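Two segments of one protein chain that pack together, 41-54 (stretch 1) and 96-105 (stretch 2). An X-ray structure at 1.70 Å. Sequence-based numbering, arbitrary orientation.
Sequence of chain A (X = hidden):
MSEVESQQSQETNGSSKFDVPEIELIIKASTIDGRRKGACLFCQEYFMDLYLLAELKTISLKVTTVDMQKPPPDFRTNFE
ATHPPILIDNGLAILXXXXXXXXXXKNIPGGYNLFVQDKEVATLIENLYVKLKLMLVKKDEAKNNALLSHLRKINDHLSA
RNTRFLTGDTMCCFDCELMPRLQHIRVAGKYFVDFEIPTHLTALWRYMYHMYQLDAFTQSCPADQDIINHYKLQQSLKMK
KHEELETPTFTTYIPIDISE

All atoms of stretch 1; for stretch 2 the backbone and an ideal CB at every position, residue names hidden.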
ATOM      1  N   LEU A  41      -0.014   4.837  -3.733  1.00 22.85           N
ATOM      2  CA  LEU A  41       0.519   3.530  -3.314  1.00 24.90           C
ATOM      3  C   LEU A  41       1.824   3.633  -2.480  1.00 24.39           C
ATOM      4  O   LEU A  41       2.097   2.794  -1.627  1.00 24.79           O
ATOM      5  CB  LEU A  41       0.792   2.642  -4.524  1.00 26.66           C
ATOM      6  CG  LEU A  41      -0.474   2.207  -5.275  1.00 26.74           C
ATOM      7  CD1 LEU A  41      -0.001   1.657  -6.594  1.00 28.62           C
ATOM      8  CD2 LEU A  41      -1.258   1.157  -4.401  1.00 23.70           C
ATOM      9  N   PHE A  42       2.662   4.596  -2.833  1.00 26.24           N
ATOM     10  CA  PHE A  42       3.910   4.824  -2.051  1.00 24.77           C
ATOM     11  C   PHE A  42       3.617   5.263  -0.641  1.00 26.94           C
ATOM     12  O   PHE A  42       4.162   4.710   0.297  1.00 27.38           O
ATOM     13  CB  PHE A  42       4.817   5.806  -2.756  1.00 28.13           C
ATOM     14  CG  PHE A  42       5.361   5.255  -4.000  1.00 29.69           C
ATOM     15  CD1 PHE A  42       6.462   4.394  -3.973  1.00 31.05           C
ATOM     16  CD2 PHE A  42       4.681   5.497  -5.205  1.00 32.98           C
ATOM     17  CE1 PHE A  42       6.942   3.812  -5.135  1.00 37.36           C
ATOM     18  CE2 PHE A  42       5.127   4.912  -6.381  1.00 36.32           C
ATOM     19  CZ  PHE A  42       6.253   4.092  -6.366  1.00 36.55           C
ATOM     20  N   CYS A  43       2.704   6.219  -0.475  1.00 26.46           N
ATOM     21  CA  CYS A  43       2.286   6.594   0.881  1.00 24.23           C
ATOM     22  C   CYS A  43       1.793   5.364   1.615  1.00 26.36           C
ATOM     23  O   CYS A  43       2.222   5.128   2.742  1.00 25.02           O
ATOM     24  CB  CYS A  43       1.170   7.658   0.812  1.00 25.41           C
ATOM     25  SG  CYS A  43       1.751   9.233   0.115  1.00 35.51           S
ATOM     26  N   GLN A  44       0.933   4.510   1.011  1.00 22.31           N
ATOM     27  CA  GLN A  44       0.403   3.431   1.800  1.00 24.12           C
ATOM     28  C   GLN A  44       1.501   2.407   2.174  1.00 23.85           C
ATOM     29  O   GLN A  44       1.542   1.874   3.296  1.00 22.08           O
ATOM     30  CB  GLN A  44      -0.832   2.768   1.095  1.00 23.21           C
ATOM     31  CG  GLN A  44      -1.509   1.852   2.138  1.00 24.07           C
ATOM     32  CD  GLN A  44      -2.677   0.987   1.661  1.00 22.48           C
ATOM     33  OE1 GLN A  44      -3.147   1.124   0.549  1.00 22.88           O
ATOM     34  NE2 GLN A  44      -3.159   0.097   2.561  1.00 23.04           N
ATOM     35  N   GLU A  45       2.384   2.141   1.219  1.00 22.63           N
ATOM     36  CA  GLU A  45       3.454   1.161   1.417  1.00 22.79           C
ATOM     37  C   GLU A  45       4.339   1.604   2.632  1.00 25.09           C
ATOM     38  O   GLU A  45       4.615   0.813   3.518  1.00 23.70           O
ATOM     39  CB  GLU A  45       4.328   1.031   0.166  1.00 22.36           C
ATOM     40  CG  GLU A  45       5.434   0.029   0.474  1.00 28.51           C
ATOM     41  CD  GLU A  45       6.357  -0.302  -0.695  1.00 29.22           C
ATOM     42  OE1 GLU A  45       6.067   0.086  -1.808  1.00 26.31           O
ATOM     43  OE2 GLU A  45       7.413  -0.964  -0.492  1.00 26.78           O
ATOM     44  N   TYR A  46       4.758   2.844   2.622  1.00 24.18           N
ATOM     45  CA  TYR A  46       5.675   3.351   3.681  1.00 25.08           C
ATOM     46  C   TYR A  46       4.922   3.583   5.001  1.00 27.38           C
ATOM     47  O   TYR A  46       5.478   3.348   6.072  1.00 28.07           O
ATOM     48  CB  TYR A  46       6.511   4.563   3.220  1.00 25.59           C
ATOM     49  CG  TYR A  46       7.268   4.310   1.930  1.00 25.02           C
ATOM     50  CD1 TYR A  46       7.703   3.013   1.608  1.00 25.23           C
ATOM     51  CD2 TYR A  46       7.441   5.319   0.967  1.00 26.22           C
ATOM     52  CE1 TYR A  46       8.337   2.728   0.393  1.00 25.55           C
ATOM     53  CE2 TYR A  46       8.093   5.042  -0.230  1.00 24.92           C
ATOM     54  CZ  TYR A  46       8.527   3.748  -0.506  1.00 24.62           C
ATOM     55  OH  TYR A  46       9.138   3.477  -1.733  1.00 32.18           O
ATOM     56  N   PHE A  47       3.648   3.979   4.938  1.00 24.07           N
ATOM     57  CA  PHE A  47       2.789   4.024   6.125  1.00 24.98           C
ATOM     58  C   PHE A  47       2.786   2.627   6.747  1.00 25.44           C
ATOM     59  O   PHE A  47       2.976   2.442   7.925  1.00 27.46           O
ATOM     60  CB  PHE A  47       1.386   4.477   5.643  1.00 27.76           C
ATOM     61  CG  PHE A  47       0.383   4.853   6.730  1.00 29.63           C
ATOM     62  CD1 PHE A  47       0.383   4.257   8.015  1.00 31.54           C
ATOM     63  CD2 PHE A  47      -0.629   5.752   6.421  1.00 29.23           C
ATOM     64  CE1 PHE A  47      -0.605   4.601   8.983  1.00 31.71           C
ATOM     65  CE2 PHE A  47      -1.617   6.121   7.405  1.00 31.55           C
ATOM     66  CZ  PHE A  47      -1.601   5.520   8.671  1.00 31.64           C
ATOM     67  N   MET A  48       2.546   1.594   5.918  1.00 23.99           N
ATOM     68  CA  MET A  48       2.490   0.242   6.437  1.00 23.08           C
ATOM     69  C   MET A  48       3.831  -0.194   7.069  1.00 22.65           C
ATOM     70  O   MET A  48       3.799  -0.799   8.122  1.00 28.78           O
ATOM     71  CB  MET A  48       2.110  -0.735   5.300  1.00 21.32           C
ATOM     72  CG  MET A  48       0.625  -0.679   5.062  1.00 20.91           C
ATOM     73  SD  MET A  48       0.054  -1.981   3.913  1.00 25.43           S
ATOM     74  CE  MET A  48       0.224  -3.420   4.964  1.00 23.03           C
ATOM     75  N   ASP A  49       4.964   0.062   6.399  1.00 23.44           N
ATOM     76  CA  ASP A  49       6.302  -0.337   6.919  1.00 24.00           C
ATOM     77  C   ASP A  49       6.483   0.309   8.284  1.00 28.01           C
ATOM     78  O   ASP A  49       6.823  -0.369   9.266  1.00 28.34           O
ATOM     79  CB  ASP A  49       7.395   0.162   5.971  1.00 24.85           C
ATOM     80  CG  ASP A  49       7.511  -0.683   4.737  1.00 26.77           C
ATOM     81  OD1 ASP A  49       7.193  -1.865   4.850  1.00 27.19           O
ATOM     82  OD2 ASP A  49       8.040  -0.172   3.773  1.00 27.00           O
ATOM     83  N   LEU A  50       6.177   1.598   8.350  1.00 27.50           N
ATOM     84  CA  LEU A  50       6.459   2.318   9.622  1.00 26.66           C
ATOM     85  C   LEU A  50       5.523   1.884  10.771  1.00 30.27           C
ATOM     86  O   LEU A  50       5.902   1.807  11.952  1.00 30.67           O
ATOM     87  CB  LEU A  50       6.404   3.817   9.344  1.00 27.12           C
ATOM     88  CG  LEU A  50       7.568   4.345   8.511  1.00 21.24           C
ATOM     89  CD1 LEU A  50       7.251   5.773   7.899  1.00 28.82           C
ATOM     90  CD2 LEU A  50       8.913   4.326   9.277  1.00 26.13           C
ATOM     91  N   TYR A  51       4.274   1.612  10.419  1.00 25.96           N
ATOM     92  CA  TYR A  51       3.301   1.142  11.387  1.00 27.54           C
ATOM     93  C   TYR A  51       3.777  -0.168  11.988  1.00 30.74           C
ATOM     94  O   TYR A  51       3.662  -0.372  13.214  1.00 29.96           O
ATOM     95  CB  TYR A  51       1.893   1.034  10.737  1.00 30.82           C
ATOM     96  CG  TYR A  51       0.794   0.825  11.760  1.00 29.95           C
ATOM     97  CD1 TYR A  51       0.617  -0.426  12.357  1.00 28.64           C
ATOM     98  CD2 TYR A  51      -0.031   1.903  12.169  1.00 32.25           C
ATOM     99  CE1 TYR A  51      -0.330  -0.620  13.317  1.00 34.26           C
ATOM    100  CE2 TYR A  51      -1.015   1.710  13.122  1.00 32.52           C
ATOM    101  CZ  TYR A  51      -1.145   0.434  13.692  1.00 33.50           C
ATOM    102  OH  TYR A  51      -2.070   0.177  14.658  1.00 36.87           O
ATOM    103  N   LEU A  52       4.281  -1.096  11.147  1.00 24.93           N
ATOM    104  CA  LEU A  52       4.754  -2.362  11.644  1.00 25.79           C
ATOM    105  C   LEU A  52       5.926  -2.135  12.633  1.00 29.18           C
ATOM    106  O   LEU A  52       6.040  -2.836  13.609  1.00 34.28           O
ATOM    107  CB  LEU A  52       5.239  -3.264  10.496  1.00 29.37           C
ATOM    108  CG  LEU A  52       4.167  -3.775   9.487  1.00 28.59           C
ATOM    109  CD1 LEU A  52       4.855  -4.421   8.278  1.00 30.60           C
ATOM    110  CD2 LEU A  52       3.202  -4.714  10.157  1.00 31.34           C
ATOM    111  N   LEU A  53       6.789  -1.199  12.317  1.00 29.90           N
ATOM    112  CA  LEU A  53       7.983  -0.898  13.169  1.00 31.85           C
ATOM    113  C   LEU A  53       7.571  -0.251  14.505  1.00 36.06           C
ATOM    114  O   LEU A  53       8.124  -0.557  15.575  1.00 39.14           O
ATOM    115  CB  LEU A  53       8.940  -0.009  12.408  1.00 33.47           C
ATOM    116  CG  LEU A  53       9.638  -0.670  11.192  1.00 33.60           C
ATOM    117  CD1 LEU A  53      10.704   0.258  10.604  1.00 34.77           C
ATOM    118  CD2 LEU A  53      10.251  -2.035  11.594  1.00 34.38           C
ATOM    119  N   ALA A  54       6.541   0.566  14.433  1.00 34.75           N
ATOM    120  CA  ALA A  54       5.979   1.243  15.605  1.00 34.21           C
ATOM    121  C   ALA A  54       5.195   0.260  16.477  1.00 40.50           C
ATOM    122  O   ALA A  54       5.224   0.340  17.701  1.00 37.76           O
ATOM    123  CB  ALA A  54       5.111   2.418  15.145  1.00 35.57           C
ATOM    124  N   UNK A  96      13.110  11.432  -1.781  1.00 36.77           N
ATOM    125  CA  UNK A  96      12.954  10.509  -2.891  1.00 38.91           C
ATOM    126  C   UNK A  96      12.471   9.175  -2.344  1.00 35.58           C
ATOM    127  O   UNK A  96      12.996   8.699  -1.336  1.00 34.46           O
ATOM    128  CB  UNK A  96      14.263  10.346  -3.666  1.00 38.91           C
ATOM    129  N   UNK A  97      11.481   8.557  -3.003  1.00 36.82           N
ATOM    130  CA  UNK A  97      10.930   7.279  -2.491  1.00 34.58           C
ATOM    131  C   UNK A  97      11.965   6.180  -2.305  1.00 30.56           C
ATOM    132  O   UNK A  97      11.964   5.496  -1.277  1.00 35.20           O
ATOM    133  CB  UNK A  97       9.847   6.769  -3.443  1.00 34.58           C
ATOM    134  N   UNK A  98      12.855   6.009  -3.287  1.00 31.80           N
ATOM    135  CA  UNK A  98      13.898   4.979  -3.168  1.00 37.09           C
ATOM    136  C   UNK A  98      14.773   5.211  -1.948  1.00 34.64           C
ATOM    137  O   UNK A  98      15.209   4.246  -1.298  1.00 39.04           O
ATOM    138  CB  UNK A  98      14.766   4.949  -4.427  1.00 37.09           C
ATOM    139  N   UNK A  99      14.998   6.478  -1.611  1.00 35.69           N
ATOM    140  CA  UNK A  99      15.813   6.830  -0.424  1.00 36.52           C
ATOM    141  C   UNK A  99      15.054   6.647   0.885  1.00 33.18           C
ATOM    142  O   UNK A  99      15.659   6.283   1.879  1.00 31.59           O
ATOM    143  CB  UNK A  99      16.292   8.279  -0.527  1.00 36.52           C
ATOM    144  N   UNK A 100      13.727   6.866   0.870  1.00 31.10           N
ATOM    145  CA  UNK A 100      12.883   6.554   2.016  1.00 31.92           C
ATOM    146  C   UNK A 100      12.974   5.092   2.365  1.00 30.10           C
ATOM    147  O   UNK A 100      13.159   4.737   3.526  1.00 34.02           O
ATOM    148  CB  UNK A 100      11.428   6.938   1.740  1.00 31.92           C
ATOM    149  N   UNK A 101      12.839   4.211   1.355  1.00 32.24           N
ATOM    150  CA  UNK A 101      13.043   2.758   1.602  1.00 33.71           C
ATOM    151  C   UNK A 101      14.379   2.430   2.216  1.00 37.44           C
ATOM    152  O   UNK A 101      14.460   1.740   3.247  1.00 32.85           O
ATOM    153  CB  UNK A 101      12.907   1.976   0.294  1.00 33.71           C
ATOM    154  N   UNK A 102      15.422   2.917   1.553  1.00 38.65           N
ATOM    155  CA  UNK A 102      16.791   2.693   1.957  1.00 45.90           C
ATOM    156  C   UNK A 102      16.956   3.178   3.383  1.00 41.53           C
ATOM    157  O   UNK A 102      17.547   2.478   4.187  1.00 38.07           O
ATOM    158  CB  UNK A 102      17.771   3.396   1.015  1.00 45.90           C
ATOM    159  N   UNK A 103      16.378   4.338   3.710  1.00 39.25           N
ATOM    160  CA  UNK A 103      16.464   4.887   5.083  1.00 34.72           C
ATOM    161  C   UNK A 103      15.755   4.016   6.116  1.00 34.69           C
ATOM    162  O   UNK A 103      16.283   3.764   7.197  1.00 40.22           O
ATOM    163  CB  UNK A 103      15.866   6.295   5.121  1.00 34.72           C
ATOM    164  N   UNK A 104      14.553   3.526   5.784  1.00 32.70           N
ATOM    165  CA  UNK A 104      13.837   2.660   6.688  1.00 32.21           C
ATOM    166  C   UNK A 104      14.658   1.419   6.939  1.00 33.44           C
ATOM    167  O   UNK A 104      14.848   1.038   8.098  1.00 43.34           O
ATOM    168  CB  UNK A 104      12.457   2.301   6.133  1.00 32.21           C
ATOM    169  N   UNK A 105      15.189   0.832   5.869  1.00 39.15           N
ATOM    170  CA  UNK A 105      15.953  -0.421   5.971  1.00 41.20           C
ATOM    171  C   UNK A 105      17.239  -0.262   6.779  1.00 42.55           C
ATOM    172  O   UNK A 105      17.558  -1.094   7.614  1.00 37.57           O
ATOM    173  CB  UNK A 105      16.294  -0.939   4.572  1.00 41.20           C
TER

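Two helices run nearly parallel here, 8° between their directions and 11.3 Å between axes at closest approach, a spacing that leaves room for side chains of moderate size. Stretch 1 presents Phe-42, Tyr-46, Asp-49, Leu-50 and Leu-53 along the facing side, with the carboxylate of Glu-45 beside them.

Position 96 has phi/psi of -89/136, outside the helix, and no atom of stretch 1 lies within 5.5 Å of its ideal CB. Sitting just before the first turn, it would accept many polar residues. It is Glu-96; its backbone O accepts a hydrogen bond from the backbone N of position 100, 3.0 Å from that N.

Position 97 points toward stretch 1. Its ideal CB is 3.8 Å from Tyr-46 OH and 4.2 Å from Phe-42 CD1, so a hydroxyl and an aromatic ring crowd the start of the side chain. A short residue, polar or apolar, would suit. The deposited Asn-97 takes chi1 in m and lays its amide over one face of the Phe-42 ring, ND2 to Phe-42 CG 3.7 Å.

Positions 98 and 99 meet open space as far as stretch 1 is concerned, 98 pointing away and 99 out of reach; charged or polar residues fit. They are Glu-98 and Lys-99; the NZ of Lys-99 forms a salt bridge with Glu-96 OE2 at 3.2 Å.

Position 100 points toward the Tyr-46 ring, whose CE2 is 4.3 Å from the ideal CB. An aliphatic side chain such as Val, Ile or Leu could use that surface. Ile-100, with chi1 in m, sets CG2 over the ring face, 3.8 Å from Tyr-46 CD2, and the geometry is that of a CH-pi contact.

Position 101 points sideways, yet its ideal CB is 4.5 Å from Tyr-46 OH. A flexible side chain with an acceptor, Glu or Gln, could turn back to that hydroxyl; the nearby carboxylate of Glu-45 would argue for the neutral one or for a base. The deposited residue is nevertheless Glu-101. Its end comes nearer than its CB, and Tyr-46 OH donates a hydrogen bond to Glu-101 OE2 at 2.7 Å, near the plane of the ring. The price is a close pair of like charges, Glu-45 OE2 to Glu-101 OE2 at 3.6 Å.

Positions 102 and 103 are out of reach of stretch 1, which sets no demand on them. They are Arg-102 and His-103.

Position 104 points toward a broad apolar hollow: Leu-50 CD2 and Leu-53 CD1 each lie 5.2 Å from the ideal CB, and Asp-49 CB 5.5 Å. That gap asks for a branched or long aliphatic, Ile, Leu or Met. Ile-104 fills it, with CD1 4.1 Å from Leu-50 CG and 4.3 Å from Asp-49 CB, while CG2 packs 3.8 Å from Leu-53 CD1.

Position 105 points away, leaving the choice free here; it is Met-105.

Stretch 2 (96-105) ENEKIERHIM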
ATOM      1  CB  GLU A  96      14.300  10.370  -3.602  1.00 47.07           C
ATOM      2  CG  GLU A  96      14.822  11.725  -4.101  1.00 54.02           C
ATOM      3  CD  GLU A  96      16.143  11.625  -4.864  1.00 57.18           C
ATOM      4  OE1 GLU A  96      16.260  10.717  -5.728  1.00 58.23           O
ATOM      5  OE2 GLU A  96      17.058  12.463  -4.606  1.00 58.19           O
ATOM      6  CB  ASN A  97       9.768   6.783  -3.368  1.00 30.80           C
ATOM      7  CG  ASN A  97       8.644   7.793  -3.447  1.00 37.12           C
ATOM      8  OD1 ASN A  97       8.434   8.569  -2.513  1.00 32.77           O
ATOM      9  ND2 ASN A  97       7.932   7.815  -4.582  1.00 34.53           N
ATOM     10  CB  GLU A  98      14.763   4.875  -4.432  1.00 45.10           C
ATOM     11  CG  GLU A  98      15.580   3.575  -4.481  1.00 50.06           C
ATOM     12  CD  GLU A  98      16.270   3.338  -5.814  1.00 50.68           C
ATOM     13  OE1 GLU A  98      15.933   4.020  -6.812  1.00 54.35           O
ATOM     14  OE2 GLU A  98      17.158   2.457  -5.856  1.00 53.49           O
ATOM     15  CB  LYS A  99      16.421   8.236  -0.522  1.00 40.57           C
ATOM     16  CG  LYS A  99      17.196   8.477  -1.806  1.00 42.69           C
ATOM     17  CD  LYS A  99      17.969   9.787  -1.773  1.00 46.23           C
ATOM     18  CE  LYS A  99      18.538  10.082  -3.158  1.00 47.95           C
ATOM     19  NZ  LYS A  99      19.571  11.150  -3.084  1.00 50.98           N
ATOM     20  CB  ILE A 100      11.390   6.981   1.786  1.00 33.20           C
ATOM     21  CG1 ILE A 100      11.315   8.512   1.590  1.00 32.26           C
ATOM     22  CG2 ILE A 100      10.499   6.458   2.920  1.00 29.77           C
ATOM     23  CD1 ILE A 100       9.939   9.093   1.273  1.00 32.52           C
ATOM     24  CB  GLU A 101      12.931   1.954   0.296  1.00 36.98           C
ATOM     25  CG  GLU A 101      11.552   1.825  -0.084  1.00 34.32           C
ATOM     26  CD  GLU A 101      11.221   0.741  -1.142  1.00 38.46           C
ATOM     27  OE1 GLU A 101      11.929  -0.292  -1.334  1.00 34.54           O
ATOM     28  OE2 GLU A 101      10.173   0.955  -1.752  1.00 35.33           O
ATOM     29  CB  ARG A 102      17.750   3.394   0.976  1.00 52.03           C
ATOM     30  CG  ARG A 102      19.128   2.761   0.833  1.00 61.86           C
ATOM     31  CD  ARG A 102      19.758   3.123  -0.523  1.00 61.35           C
ATOM     32  NE  ARG A 102      20.901   2.259  -0.855  1.00 67.59           N
ATOM     33  CZ  ARG A 102      22.172   2.662  -0.980  1.00 67.45           C
ATOM     34  NH1 ARG A 102      22.507   3.946  -0.822  1.00 69.34           N
ATOM     35  NH2 ARG A 102      23.118   1.772  -1.280  1.00 69.34           N
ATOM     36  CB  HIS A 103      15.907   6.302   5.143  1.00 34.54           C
ATOM     37  CG  HIS A 103      16.201   7.008   6.423  1.00 38.41           C
ATOM     38  ND1 HIS A 103      15.366   6.936   7.519  1.00 38.68           N
ATOM     39  CD2 HIS A 103      17.262   7.770   6.798  1.00 36.85           C
ATOM     40  CE1 HIS A 103      15.880   7.654   8.503  1.00 39.16           C
ATOM     41  NE2 HIS A 103      17.030   8.160   8.096  1.00 39.83           N
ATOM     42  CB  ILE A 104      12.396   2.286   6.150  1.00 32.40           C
ATOM     43  CG1 ILE A 104      11.579   3.567   6.069  1.00 30.61           C
ATOM     44  CG2 ILE A 104      11.688   1.270   7.115  1.00 32.31           C
ATOM     45  CD1 ILE A 104      10.170   3.378   5.455  1.00 35.00           C
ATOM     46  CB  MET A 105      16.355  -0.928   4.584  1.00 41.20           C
ATOM     47  CG  MET A 105      17.368  -2.036   4.648  1.00 43.87           C
ATOM     48  SD  MET A 105      17.612  -2.829   3.059  1.00 49.89           S
ATOM     49  CE  MET A 105      18.381  -1.553   2.061  1.00 46.20           C
TER
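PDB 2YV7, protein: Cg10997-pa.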